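Long-range contacts in hemerythrin-like domain-containing protein (Streptococcus mutans, PDB 2QKP), which is of unknown function, its C-terminal part being a PAS domain that probably serves as a sensory or dimerising module of a larger hemerythrin-like protein: residues His27-Ile32 against Tyr126-Lys131; Glu52-Arg57 against Leu102-Tyr107; Lys80-Leu85 against Val108-Val113; Asp39-Tyr44 against Pro59-Arg64. One frame throughout, in Å; residues are numbered along the deposited sequence.

Overall arrangement
Four contacts sample one PAS domain, a five-stranded antiparallel sheet with helix 72-86 and part of the long connection before it packed on one face. Contacts 1 and 3 are buried: contact 1 pairs strands 31-36 and 120-129 within the sheet, and contact 3 lays helix 72-86 on strand 104-114. Contacts 2 and 4 are only partly buried and anchor the connection that follows strand 41-44, at places whose centres are about 19 Å apart. Contacts 2 and 3 share strand 104-114. The chemistry follows position: contacts 1 and 4 combine backbone hydrogen bonds with packing, whereas contacts 2 and 3 meet through apolar side chains without a hydrogen bond across them.

Contact 1. Residues His27-Ile32 against Tyr126-Lys131; sequences HLPLEI and YVQDIK
Leu30 and Gln128 show how side chains can extend a strand pairing beyond its last backbone bonds. They cross obliquely, and the CD2 methyl of Leu30 lies 3.6 Å from CB of Gln128, with CG and CD close by. The Gln128 chain is extended, CG anti to the backbone N (chi1 -168°), and its NE2 hydrogen-bonds OE1 of Gln128 of the second subunit. On the sheet face that carries Glu31 and Val127, the two meet at their CB atoms, 4.1 Å apart; on the other, CG1 of Ile32 packs against CB of Tyr126. Between strands 31-36 and 120-129, Glu31 and Val127 form an antiparallel hydrogen-bonded pair: Glu31 N gives to Val127 O at 3.0 Å and Val127 N to Glu31 O at 2.9 Å. A CA-H...O contact from Tyr126 CA shares Glu31 O. Farther out, one water donates to Pro29 O, ahead of strand 31-36, and accepts from Asp129 N. Glu31 sends its carboxylate to the loop, where OE2 accepts from Val54 N. The chemistry implies a junction held by two backbone hydrogen bonds, with apolar carbons packed beside them, and tied to the dimer through the Gln128 amide.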
loop_
_atom_site.group_PDB
_atom_site.type_symbol
_atom_site.label_atom_id
_atom_site.label_comp_id
_atom_site.label_asym_id
_atom_site.label_seq_id
_atom_site.Cartn_x
_atom_site.Cartn_y
_atom_site.Cartn_z
ATOM N N HIS A 27 -6.131 -5.127 -0.105
ATOM C CA HIS A 27 -5.615 -5.955 -1.221
ATOM C C HIS A 27 -4.144 -5.731 -1.504
ATOM O O HIS A 27 -3.551 -6.404 -2.366
ATOM C CB HIS A 27 -6.434 -5.751 -2.503
ATOM C CG HIS A 27 -7.740 -6.479 -2.492
ATOM N ND1 HIS A 27 -8.833 -6.017 -1.792
ATOM C CD2 HIS A 27 -8.122 -7.647 -3.072
ATOM C CE1 HIS A 27 -9.845 -6.859 -1.963
ATOM N NE2 HIS A 27 -9.436 -7.863 -2.723
ATOM N N LEU A 28 -3.524 -4.800 -0.788
ATOM C CA LEU A 28 -2.085 -4.601 -0.960
ATOM C C LEU A 28 -1.330 -5.732 -0.278
ATOM O O LEU A 28 -1.814 -6.266 0.718
ATOM C CB LEU A 28 -1.673 -3.232 -0.424
ATOM C CG LEU A 28 -2.174 -2.021 -1.241
ATOM C CD1 LEU A 28 -1.985 -0.744 -0.418
ATOM C CD2 LEU A 28 -1.447 -1.892 -2.585
ATOM N N PRO A 29 -0.128 -6.093 -0.786
ATOM C CA PRO A 29 0.596 -7.247 -0.256
ATOM C C PRO A 29 1.428 -6.877 0.993
ATOM O O PRO A 29 2.616 -7.246 1.100
ATOM C CB PRO A 29 1.514 -7.615 -1.433
ATOM C CG PRO A 29 1.865 -6.329 -2.017
ATOM C CD PRO A 29 0.643 -5.433 -1.850
ATOM N N LEU A 30 0.798 -6.171 1.931
ATOM C CA LEU A 30 1.506 -5.591 3.074
ATOM C C LEU A 30 0.624 -5.707 4.299
ATOM O O LEU A 30 -0.588 -5.571 4.181
ATOM C CB LEU A 30 1.768 -4.098 2.848
ATOM C CG LEU A 30 2.553 -3.698 1.597
ATOM C CD1 LEU A 30 2.446 -2.194 1.268
ATOM C CD2 LEU A 30 4.018 -4.097 1.772
ATOM N N GLU A 31 1.229 -5.951 5.460
ATOM C CA GLU A 31 0.535 -5.824 6.740
ATOM C C GLU A 31 0.816 -4.385 7.148
ATOM O O GLU A 31 1.981 -4.010 7.311
ATOM C CB GLU A 31 1.116 -6.782 7.806
ATOM C CG GLU A 31 0.879 -8.254 7.537
ATOM C CD GLU A 31 1.562 -9.157 8.564
ATOM O OE1 GLU A 31 1.952 -8.693 9.686
ATOM O OE2 GLU A 31 1.681 -10.339 8.256
ATOM N N ILE A 32 -0.243 -3.588 7.301
ATOM C CA ILE A 32 -0.097 -2.138 7.532
ATOM C C ILE A 32 -0.630 -1.838 8.916
ATOM O O ILE A 32 -1.670 -2.381 9.320
ATOM C CB ILE A 32 -0.898 -1.370 6.472
ATOM C CG1 ILE A 32 -0.307 -1.706 5.084
ATOM C CG2 ILE A 32 -0.949 0.199 6.711
ATOM C CD1 ILE A 32 -1.098 -1.130 3.914
ATOM N N TYR A 126 4.701 -0.865 7.611
ATOM C CA TYR A 126 4.266 -1.848 6.633
ATOM C C TYR A 126 5.290 -2.966 6.501
ATOM O O TYR A 126 6.538 -2.737 6.507
ATOM C CB TYR A 126 3.908 -1.198 5.282
ATOM C CG TYR A 126 4.924 -0.246 4.673
ATOM C CD1 TYR A 126 5.842 -0.702 3.720
ATOM C CD2 TYR A 126 4.948 1.111 5.018
ATOM C CE1 TYR A 126 6.742 0.163 3.130
ATOM C CE2 TYR A 126 5.847 1.993 4.437
ATOM C CZ TYR A 126 6.739 1.497 3.482
ATOM O OH TYR A 126 7.658 2.338 2.905
ATOM N N VAL A 127 4.754 -4.179 6.445
ATOM C CA VAL A 127 5.562 -5.383 6.474
ATOM C C VAL A 127 5.307 -6.153 5.175
ATOM O O VAL A 127 4.151 -6.375 4.794
ATOM C CB VAL A 127 5.178 -6.274 7.682
ATOM C CG1 VAL A 127 6.003 -7.497 7.691
ATOM C CG2 VAL A 127 5.298 -5.515 9.029
ATOM N N GLN A 128 6.389 -6.589 4.529
ATOM C CA GLN A 128 6.257 -7.320 3.267
ATOM C C GLN A 128 7.081 -8.598 3.284
ATOM O O GLN A 128 8.161 -8.650 3.866
ATOM C CB GLN A 128 6.729 -6.450 2.119
ATOM C CG GLN A 128 6.356 -7.000 0.691
ATOM C CD GLN A 128 6.709 -5.996 -0.394
ATOM O OE1 GLN A 128 7.368 -4.979 -0.128
ATOM N NE2 GLN A 128 6.289 -6.274 -1.615
ATOM N N ASP A 129 6.575 -9.630 2.618
ATOM C CA ASP A 129 7.401 -10.806 2.398
ATOM C C ASP A 129 8.158 -10.585 1.076
ATOM O O ASP A 129 7.564 -10.391 -0.004
ATOM C CB ASP A 129 6.545 -12.075 2.371
ATOM C CG ASP A 129 7.332 -13.302 1.936
ATOM O OD1 ASP A 129 8.555 -13.387 2.222
ATOM O OD2 ASP A 129 6.703 -14.173 1.275
ATOM N N ILE A 130 9.481 -10.603 1.167
ATOM C CA ILE A 130 10.294 -10.357 -0.019
ATOM C C ILE A 130 10.978 -11.621 -0.553
ATOM O O ILE A 130 11.667 -11.573 -1.588
ATOM C CB ILE A 130 11.307 -9.213 0.179
ATOM C CG1 ILE A 130 12.257 -9.502 1.348
ATOM C CG2 ILE A 130 10.578 -7.918 0.468
ATOM C CD1 ILE A 130 13.487 -8.622 1.390
ATOM N N LYS A 131 10.758 -12.745 0.123
ATOM C CA LYS A 131 11.326 -14.029 -0.323
ATOM C C LYS A 131 11.019 -14.350 -1.796
ATOM O O LYS A 131 11.931 -14.793 -2.514
ATOM C CB LYS A 131 10.900 -15.192 0.589
ATOM C CG LYS A 131 11.569 -16.550 0.204
ATOM C CD LYS A 131 11.232 -17.635 1.190
ATOM C CE LYS A 131 12.385 -18.630 1.289
ATOM N NZ LYS A 131 13.510 -18.091 2.136
HETATM O O HOH W 1 4.021 -9.501 1.321
#

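Contact 2. Residues Glu52-Arg57 against Leu102-Tyr107; sequences EMVFKR and LGKFVY
Val54 holds CG1 anti to its backbone N (chi1 178°), and Val106 does likewise (chi1 180°), a matched pair of torsions that brings the two CG1 methyls within 3.8 Å. This is loop-on-sheet packing in a PAS fold: residues 52-57 belong to the long connection before helix 72-86, and residues 102-107 lead into strand 104-114. The two valines slide past each other in opposite directions, and Val54 CG1 also meets Val106 CG2. Leu102 crosses Val54 obliquely from the turn before the strand, its CD2 lying 3.8 Å from Val54 CA and a little farther from CG2. The aliphatic part of Lys104 completes the apolar patch, with its CD 4.3 Å from Val54 CG2. Gly103 and Lys104 form a G1 beta bulge opposite Ser99, where the strand begins. No hydrogen bond joins the two segments. The loop is instead held from outside by Glu31, whose OE1 takes a weak hydrogen bond from Phe55 N, and from within by Lys56, whose NZ donates to Met53 O at 2.7 Å in the carbonyl plane. Val54 also packs inside its own loop: CG1, the methyl that touches Val106, sits 4.1 Å above the Phe55 ring, over its centre.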
loop_
_atom_site.group_PDB
_atom_site.type_symbol
_atom_site.label_atom_id
_atom_site.label_comp_id
_atom_site.label_asym_id
_atom_site.label_seq_id
_atom_site.Cartn_x
_atom_site.Cartn_y
_atom_site.Cartn_z
ATOM N N GLU A 52 -2.153 -15.771 10.796
ATOM C CA GLU A 52 -1.000 -15.876 9.884
ATOM C C GLU A 52 -0.157 -14.588 9.732
ATOM O O GLU A 52 0.709 -14.490 8.860
ATOM C CB GLU A 52 -1.479 -16.322 8.518
ATOM C CG GLU A 52 -2.295 -17.599 8.527
ATOM C CD GLU A 52 -2.990 -17.831 7.206
ATOM O OE1 GLU A 52 -2.550 -17.230 6.185
ATOM O OE2 GLU A 52 -3.963 -18.621 7.187
ATOM N N MET A 53 -0.411 -13.614 10.599
ATOM C CA MET A 53 0.301 -12.338 10.581
ATOM C C MET A 53 1.741 -12.466 11.082
ATOM O O MET A 53 2.044 -13.244 12.011
ATOM C CB MET A 53 -0.453 -11.323 11.435
ATOM C CG MET A 53 -1.795 -10.840 10.848
ATOM S SD MET A 53 -2.733 -9.861 12.062
ATOM C CE MET A 53 -1.910 -8.260 11.796
ATOM N N VAL A 54 2.640 -11.705 10.469
ATOM C CA VAL A 54 4.039 -11.666 10.899
ATOM C C VAL A 54 4.077 -11.077 12.312
ATOM O O VAL A 54 4.662 -11.665 13.235
ATOM C CB VAL A 54 4.917 -10.809 9.928
ATOM C CG1 VAL A 54 6.356 -10.728 10.405
ATOM C CG2 VAL A 54 4.838 -11.355 8.484
ATOM N N PHE A 55 3.415 -9.930 12.471
ATOM C CA PHE A 55 3.338 -9.224 13.747
ATOM C C PHE A 55 1.880 -9.203 14.136
ATOM O O PHE A 55 1.102 -8.394 13.630
ATOM C CB PHE A 55 3.864 -7.782 13.643
ATOM C CG PHE A 55 5.340 -7.687 13.350
ATOM C CD1 PHE A 55 6.250 -8.544 13.965
ATOM C CD2 PHE A 55 5.821 -6.710 12.489
ATOM C CE1 PHE A 55 7.624 -8.449 13.696
ATOM C CE2 PHE A 55 7.187 -6.599 12.226
ATOM C CZ PHE A 55 8.088 -7.471 12.824
ATOM N N LYS A 56 1.515 -10.112 15.028
ATOM C CA LYS A 56 0.129 -10.265 15.412
ATOM C C LYS A 56 -0.423 -8.962 15.970
ATOM O O LYS A 56 0.211 -8.325 16.812
ATOM C CB LYS A 56 -0.014 -11.357 16.454
ATOM C CG LYS A 56 -0.922 -12.458 16.013
ATOM C CD LYS A 56 -0.083 -13.526 15.359
ATOM C CE LYS A 56 -0.798 -14.144 14.181
ATOM N NZ LYS A 56 0.179 -14.794 13.274
ATOM N N ARG A 57 -1.585 -8.567 15.464
ATOM C CA ARG A 57 -2.343 -7.469 16.044
ATOM C C ARG A 57 -3.724 -8.033 16.326
ATOM O O ARG A 57 -4.174 -8.951 15.633
ATOM C CB ARG A 57 -2.462 -6.285 15.074
ATOM C CG ARG A 57 -1.160 -5.850 14.406
ATOM C CD ARG A 57 -0.207 -5.182 15.370
ATOM N NE ARG A 57 1.013 -4.768 14.671
ATOM C CZ ARG A 57 2.234 -4.725 15.206
ATOM N NH1 ARG A 57 2.449 -5.077 16.466
ATOM N NH2 ARG A 57 3.253 -4.320 14.460
ATOM N N LEU A 102 7.082 -18.802 9.099
ATOM C CA LEU A 102 6.102 -18.373 8.121
ATOM C C LEU A 102 6.515 -18.679 6.689
ATOM O O LEU A 102 5.739 -18.448 5.760
ATOM C CB LEU A 102 5.817 -16.870 8.293
ATOM C CG LEU A 102 4.723 -16.370 9.256
ATOM C CD1 LEU A 102 4.143 -17.439 10.190
ATOM C CD2 LEU A 102 5.244 -15.188 10.036
ATOM N N GLY A 103 7.734 -19.192 6.522
ATOM C CA GLY A 103 8.323 -19.395 5.197
ATOM C C GLY A 103 8.492 -18.075 4.458
ATOM O O GLY A 103 8.322 -18.008 3.239
ATOM N N LYS A 104 8.833 -17.031 5.206
ATOM C CA LYS A 104 8.895 -15.669 4.668
ATOM C C LYS A 104 10.240 -15.069 5.005
ATOM O O LYS A 104 10.852 -15.405 6.033
ATOM C CB LYS A 104 7.795 -14.782 5.275
ATOM C CG LYS A 104 6.399 -15.036 4.705
ATOM C CD LYS A 104 5.313 -14.204 5.364
ATOM C CE LYS A 104 3.968 -14.589 4.768
ATOM N NZ LYS A 104 2.858 -13.686 5.168
ATOM N N PHE A 105 10.707 -14.180 4.140
ATOM C CA PHE A 105 11.785 -13.299 4.495
ATOM C C PHE A 105 11.144 -11.930 4.631
ATOM O O PHE A 105 10.634 -11.391 3.666
ATOM C CB PHE A 105 12.886 -13.269 3.451
ATOM C CG PHE A 105 14.118 -12.627 3.949
ATOM C CD1 PHE A 105 15.074 -13.373 4.638
ATOM C CD2 PHE A 105 14.299 -11.268 3.837
ATOM C CE1 PHE A 105 16.216 -12.766 5.131
ATOM C CE2 PHE A 105 15.461 -10.658 4.330
ATOM C CZ PHE A 105 16.396 -11.389 4.968
ATOM N N VAL A 106 11.177 -11.389 5.841
ATOM C CA VAL A 106 10.336 -10.249 6.179
ATOM C C VAL A 106 11.113 -8.949 6.046
ATOM O O VAL A 106 12.243 -8.841 6.537
ATOM C CB VAL A 106 9.810 -10.410 7.636
ATOM C CG1 VAL A 106 8.910 -9.216 8.049
ATOM C CG2 VAL A 106 9.034 -11.743 7.787
ATOM N N TYR A 107 10.513 -7.956 5.384
ATOM C CA TYR A 107 11.115 -6.628 5.300
ATOM C C TYR A 107 10.135 -5.636 5.922
ATOM O O TYR A 107 8.968 -5.573 5.507
ATOM C CB TYR A 107 11.303 -6.267 3.820
ATOM C CG TYR A 107 12.047 -4.968 3.589
ATOM C CD1 TYR A 107 13.439 -4.936 3.600
ATOM C CD2 TYR A 107 11.368 -3.777 3.314
ATOM C CE1 TYR A 107 14.138 -3.753 3.369
ATOM C CE2 TYR A 107 12.067 -2.575 3.099
ATOM C CZ TYR A 107 13.451 -2.582 3.109
ATOM O OH TYR A 107 14.163 -1.415 2.855
#

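Contact 3. Residues Lys80-Leu85 against Val108-Val113; sequences KVFELL and VTYAAV
Val81 and Leu85, one helical turn apart, press on Tyr110 and illustrate how a helix is seated on a sheet through a few apolar groups. CG1 of Val81 lies 3.7 Å from CB of Tyr110 and nearly as close to CG, touching the root of the aromatic side chain. Leu85 CD1 reaches the same CB at 3.8 Å, while its CD2 packs near Tyr110 O and Ala112 N. Both side chains cross Tyr110 at about a right angle. Two residues along the strand, the small Ala112 lets the helix backbone come near: its CB is 3.9 Å from Leu85 O, and the two CA atoms are 5.2 Å apart. Phe82 adds a looser touch, CE1 to Tyr110 CD1 at 4.4 Å. The axes of helix 80-85 and strand 108-113 approach to 8.5 Å at 38°. In the second shell, backbone bonds to strands 92-99 and 120-129 hold strand 104-114 in place, Met95 and Glu125 pack on Tyr110, and Arg114 NH2 donates to Leu85 O. Between the segments the contact is thus apolar and directionless, and the Arg114 bond adds a directional tie at the Leu85 end of this PAS-core packing.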
loop_
_atom_site.group_PDB
_atom_site.type_symbol
_atom_site.label_atom_id
_atom_site.label_comp_id
_atom_site.label_asym_id
_atom_site.label_seq_id
_atom_site.Cartn_x
_atom_site.Cartn_y
_atom_site.Cartn_z
ATOM N N LYS A 80 12.420 4.559 20.176
ATOM C CA LYS A 80 13.557 5.244 19.553
ATOM C C LYS A 80 13.291 5.468 18.062
ATOM O O LYS A 80 13.665 6.511 17.517
ATOM C CB LYS A 80 14.857 4.448 19.693
ATOM C CG LYS A 80 15.414 4.394 21.115
ATOM C CD LYS A 80 16.810 3.794 21.140
ATOM C CE LYS A 80 16.785 2.296 21.445
ATOM N NZ LYS A 80 18.105 1.828 22.000
ATOM N N VAL A 81 12.682 4.468 17.423
ATOM C CA VAL A 81 12.256 4.608 16.020
ATOM C C VAL A 81 11.279 5.779 15.888
ATOM O O VAL A 81 11.426 6.628 15.000
ATOM C CB VAL A 81 11.606 3.321 15.452
ATOM C CG1 VAL A 81 11.001 3.611 14.078
ATOM C CG2 VAL A 81 12.623 2.161 15.392
ATOM N N PHE A 82 10.265 5.820 16.748
ATOM C CA PHE A 82 9.240 6.895 16.649
ATOM C C PHE A 82 9.872 8.264 16.833
ATOM O O PHE A 82 9.498 9.222 16.172
ATOM C CB PHE A 82 8.134 6.709 17.694
ATOM C CG PHE A 82 7.044 5.750 17.269
ATOM C CD1 PHE A 82 7.350 4.591 16.563
ATOM C CD2 PHE A 82 5.721 5.998 17.606
ATOM C CE1 PHE A 82 6.336 3.677 16.165
ATOM C CE2 PHE A 82 4.707 5.092 17.226
ATOM C CZ PHE A 82 5.026 3.936 16.507
ATOM N N GLU A 83 10.856 8.354 17.729
ATOM C CA GLU A 83 11.526 9.624 17.947
ATOM C C GLU A 83 12.298 10.121 16.712
ATOM O O GLU A 83 12.234 11.314 16.365
ATOM C CB GLU A 83 12.466 9.567 19.172
ATOM C CG GLU A 83 13.137 10.927 19.353
ATOM C CD GLU A 83 13.962 11.075 20.611
ATOM O OE1 GLU A 83 14.800 10.178 20.894
ATOM O OE2 GLU A 83 13.793 12.129 21.287
ATOM N N LEU A 84 13.026 9.222 16.069
ATOM C CA LEU A 84 13.802 9.537 14.867
ATOM C C LEU A 84 12.879 10.057 13.780
ATOM O O LEU A 84 13.187 11.033 13.106
ATOM C CB LEU A 84 14.481 8.286 14.306
ATOM C CG LEU A 84 15.789 7.813 14.953
ATOM C CD1 LEU A 84 16.056 6.347 14.598
ATOM C CD2 LEU A 84 16.923 8.724 14.480
ATOM N N LEU A 85 11.757 9.364 13.583
ATOM C CA LEU A 85 10.805 9.745 12.534
ATOM C C LEU A 85 10.140 11.085 12.826
ATOM O O LEU A 85 10.040 11.927 11.943
ATOM C CB LEU A 85 9.735 8.630 12.371
ATOM C CG LEU A 85 10.273 7.301 11.872
ATOM C CD1 LEU A 85 9.136 6.211 11.915
ATOM C CD2 LEU A 85 10.958 7.361 10.471
ATOM N N VAL A 108 10.610 -4.883 6.920
ATOM C CA VAL A 108 9.755 -4.042 7.755
ATOM C C VAL A 108 10.135 -2.605 7.505
ATOM O O VAL A 108 11.316 -2.263 7.471
ATOM C CB VAL A 108 9.961 -4.355 9.272
ATOM C CG1 VAL A 108 9.042 -3.515 10.123
ATOM C CG2 VAL A 108 9.717 -5.820 9.566
ATOM N N THR A 109 9.134 -1.756 7.321
ATOM C CA THR A 109 9.424 -0.325 7.243
ATOM C C THR A 109 8.558 0.445 8.217
ATOM O O THR A 109 7.352 0.221 8.293
ATOM C CB THR A 109 9.116 0.229 5.842
ATOM O OG1 THR A 109 9.869 -0.483 4.867
ATOM C CG2 THR A 109 9.421 1.727 5.766
ATOM N N TYR A 110 9.187 1.357 8.960
ATOM C CA TYR A 110 8.479 2.367 9.739
ATOM C C TYR A 110 8.707 3.684 9.054
ATOM O O TYR A 110 9.874 4.086 8.850
ATOM C CB TYR A 110 9.090 2.486 11.134
ATOM C CG TYR A 110 8.882 1.291 12.005
ATOM C CD1 TYR A 110 7.778 1.236 12.860
ATOM C CD2 TYR A 110 9.791 0.242 12.009
ATOM C CE1 TYR A 110 7.561 0.134 13.703
ATOM C CE2 TYR A 110 9.582 -0.892 12.863
ATOM C CZ TYR A 110 8.459 -0.917 13.696
ATOM O OH TYR A 110 8.193 -1.969 14.579
ATOM N N ALA A 111 7.620 4.370 8.690
ATOM C CA ALA A 111 7.719 5.593 7.933
ATOM C C ALA A 111 7.023 6.750 8.608
ATOM O O ALA A 111 5.962 6.564 9.179
ATOM C CB ALA A 111 7.125 5.368 6.519
ATOM N N ALA A 112 7.602 7.952 8.521
ATOM C CA ALA A 112 6.941 9.157 9.031
ATOM C C ALA A 112 5.854 9.522 8.048
ATOM O O ALA A 112 6.102 9.541 6.821
ATOM C CB ALA A 112 7.947 10.339 9.124
ATOM N N VAL A 113 4.648 9.743 8.559
ATOM C CA VAL A 113 3.561 10.237 7.689
ATOM C C VAL A 113 3.514 11.756 7.875
ATOM O O VAL A 113 3.295 12.240 8.993
ATOM C CB VAL A 113 2.202 9.600 8.059
ATOM C CG1 VAL A 113 1.098 10.109 7.153
ATOM C CG2 VAL A 113 2.284 8.095 7.967
#

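Contact 4. Residues Asp39-Tyr44 against Pro59-Arg64; sequences DIFQYY and PSQVGR
A turn docked on the outermost strand of the PAS sheet within this chain is the theme here: residues 59-64, in the connection after strand 41-44, fold back onto that strand. Two backbone hydrogen bonds fasten it. Phe41 N donates to Arg64 O at 2.9 Å, and Gly63 N donates to Phe41 O at 2.8 Å, the latter nearly along the C=O axis, so both polar backbone atoms of Phe41 are engaged. Gly63 lies within a type II beta turn from Gln61 to Arg64, its phi of 90° being readily adopted by glycine. In Phe41, CG anti to the backbone N (chi1 173°) starts the ring toward Gln61, which it crosses obliquely, meeting Gln61 CB in the plane of the ring, at the edge; CE1 is 3.8 Å from that CB. Val62 places CG1 3.4 Å from Gln42 O and directs CG2 to the ring edge of Tyr44, 4.0 Å from CE2, crossing at about a right angle. Beyond it, Tyr44 OH rests 3.3 Å from Pro59 CD, and Ile40 CG2 touches Gly63 O. On its other side, strand 41-44 pairs with strand 31-36, where Gln42 and Tyr43 form a classic bulge opposite Phe34. The second subunit adjoins too, bonding backbone atoms of Gln42 and Tyr44 and packing its Asn13 on Tyr44 and Val62, while the turn's chain runs on toward helix 72-86.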
loop_
_atom_site.group_PDB
_atom_site.type_symbol
_atom_site.label_atom_id
_atom_site.label_comp_id
_atom_site.label_asym_id
_atom_site.label_seq_id
_atom_site.Cartn_x
_atom_site.Cartn_y
_atom_site.Cartn_z
ATOM N N ASP A 39 0.137 9.060 19.602
ATOM C CA ASP A 39 0.624 7.736 19.980
ATOM C C ASP A 39 -0.416 6.643 20.138
ATOM O O ASP A 39 -0.142 5.629 20.772
ATOM C CB ASP A 39 1.478 7.807 21.252
ATOM C CG ASP A 39 2.785 8.503 21.022
ATOM O OD1 ASP A 39 3.178 8.653 19.848
ATOM O OD2 ASP A 39 3.436 8.887 22.028
ATOM N N ILE A 40 -1.586 6.852 19.537
ATOM C CA ILE A 40 -2.661 5.880 19.564
ATOM C C ILE A 40 -2.581 4.944 18.361
ATOM O O ILE A 40 -2.602 5.413 17.219
ATOM C CB ILE A 40 -4.040 6.558 19.573
ATOM C CG1 ILE A 40 -4.197 7.464 20.812
ATOM C CG2 ILE A 40 -5.137 5.511 19.526
ATOM C CD1 ILE A 40 -3.968 6.733 22.134
ATOM N N PHE A 41 -2.491 3.651 18.629
ATOM C CA PHE A 41 -2.593 2.620 17.581
ATOM C C PHE A 41 -4.040 2.644 17.102
ATOM O O PHE A 41 -4.959 2.245 17.846
ATOM C CB PHE A 41 -2.166 1.262 18.147
ATOM C CG PHE A 41 -2.395 0.094 17.219
ATOM C CD1 PHE A 41 -2.908 -1.090 17.706
ATOM C CD2 PHE A 41 -2.089 0.175 15.862
ATOM C CE1 PHE A 41 -3.130 -2.186 16.870
ATOM C CE2 PHE A 41 -2.313 -0.913 15.019
ATOM C CZ PHE A 41 -2.820 -2.098 15.523
ATOM N N GLN A 42 -4.264 3.169 15.896
ATOM C CA GLN A 42 -5.628 3.394 15.398
ATOM C C GLN A 42 -6.116 2.293 14.495
ATOM O O GLN A 42 -7.314 2.051 14.388
ATOM C CB GLN A 42 -5.662 4.632 14.507
ATOM C CG GLN A 42 -5.985 5.913 15.168
ATOM C CD GLN A 42 -6.176 7.038 14.181
ATOM O OE1 GLN A 42 -5.856 8.182 14.481
ATOM N NE2 GLN A 42 -6.728 6.737 13.009
ATOM N N TYR A 43 -5.194 1.681 13.752
ATOM C CA TYR A 43 -5.605 0.985 12.532
ATOM C C TYR A 43 -4.623 -0.084 12.095
ATOM O O TYR A 43 -3.408 0.135 12.152
ATOM C CB TYR A 43 -5.721 2.032 11.408
ATOM C CG TYR A 43 -5.745 1.432 10.006
ATOM C CD1 TYR A 43 -6.943 0.941 9.455
ATOM C CD2 TYR A 43 -4.580 1.353 9.235
ATOM C CE1 TYR A 43 -6.994 0.397 8.153
ATOM C CE2 TYR A 43 -4.610 0.789 7.944
ATOM C CZ TYR A 43 -5.818 0.304 7.422
ATOM O OH TYR A 43 -5.823 -0.203 6.157
ATOM N N TYR A 44 -5.141 -1.222 11.636
ATOM C CA TYR A 44 -4.328 -2.149 10.839
ATOM C C TYR A 44 -5.217 -2.728 9.778
ATOM O O TYR A 44 -6.426 -2.813 9.962
ATOM C CB TYR A 44 -3.616 -3.221 11.687
ATOM C CG TYR A 44 -4.516 -4.225 12.456
ATOM C CD1 TYR A 44 -4.624 -5.568 12.037
ATOM C CD2 TYR A 44 -5.179 -3.849 13.615
ATOM C CE1 TYR A 44 -5.407 -6.494 12.756
ATOM C CE2 TYR A 44 -5.960 -4.785 14.351
ATOM C CZ TYR A 44 -6.056 -6.091 13.910
ATOM O OH TYR A 44 -6.842 -6.991 14.642
ATOM N N PRO A 59 -7.987 -6.856 17.577
ATOM C CA PRO A 59 -8.907 -5.707 17.681
ATOM C C PRO A 59 -8.852 -5.005 19.042
ATOM O O PRO A 59 -9.168 -3.810 19.143
ATOM C CB PRO A 59 -10.285 -6.345 17.473
ATOM C CG PRO A 59 -10.012 -7.554 16.646
ATOM C CD PRO A 59 -8.692 -8.081 17.150
ATOM N N SER A 60 -8.426 -5.752 20.061
ATOM C CA SER A 60 -8.390 -5.288 21.450
ATOM C C SER A 60 -7.363 -4.188 21.631
ATOM O O SER A 60 -7.502 -3.321 22.502
ATOM C CB SER A 60 -8.050 -6.462 22.376
ATOM O OG SER A 60 -8.519 -7.686 21.823
ATOM N N GLN A 61 -6.336 -4.219 20.777
ATOM C CA GLN A 61 -5.245 -3.261 20.830
ATOM C C GLN A 61 -5.610 -1.915 20.222
ATOM O O GLN A 61 -5.026 -0.905 20.577
ATOM C CB GLN A 61 -4.005 -3.844 20.153
ATOM C CG GLN A 61 -3.576 -5.200 20.733
ATOM C CD GLN A 61 -2.364 -5.764 20.031
ATOM O OE1 GLN A 61 -2.316 -5.804 18.806
ATOM N NE2 GLN A 61 -1.369 -6.192 20.802
ATOM N N VAL A 62 -6.595 -1.893 19.328
ATOM C CA VAL A 62 -7.023 -0.661 18.658
ATOM C C VAL A 62 -7.546 0.372 19.645
ATOM O O VAL A 62 -8.341 0.036 20.536
ATOM C CB VAL A 62 -8.136 -0.928 17.625
ATOM C CG1 VAL A 62 -8.637 0.379 17.009
ATOM C CG2 VAL A 62 -7.646 -1.891 16.542
ATOM N N GLY A 63 -7.118 1.625 19.469
ATOM C CA GLY A 63 -7.525 2.727 20.342
ATOM C C GLY A 63 -6.595 2.910 21.524
ATOM O O GLY A 63 -6.695 3.913 22.240
ATOM N N ARG A 64 -5.695 1.950 21.734
ATOM C CA ARG A 64 -4.733 1.993 22.832
ATOM C C ARG A 64 -3.461 2.737 22.457
ATOM O O ARG A 64 -3.030 2.696 21.293
ATOM C CB ARG A 64 -4.354 0.577 23.286
ATOM C CG ARG A 64 -5.495 -0.239 23.871
ATOM C CD ARG A 64 -4.969 -1.419 24.670
ATOM N NE ARG A 64 -6.014 -2.410 24.922
ATOM C CZ ARG A 64 -6.980 -2.277 25.832
ATOM N NH1 ARG A 64 -7.048 -1.187 26.595
ATOM N NH2 ARG A 64 -7.884 -3.240 25.974
#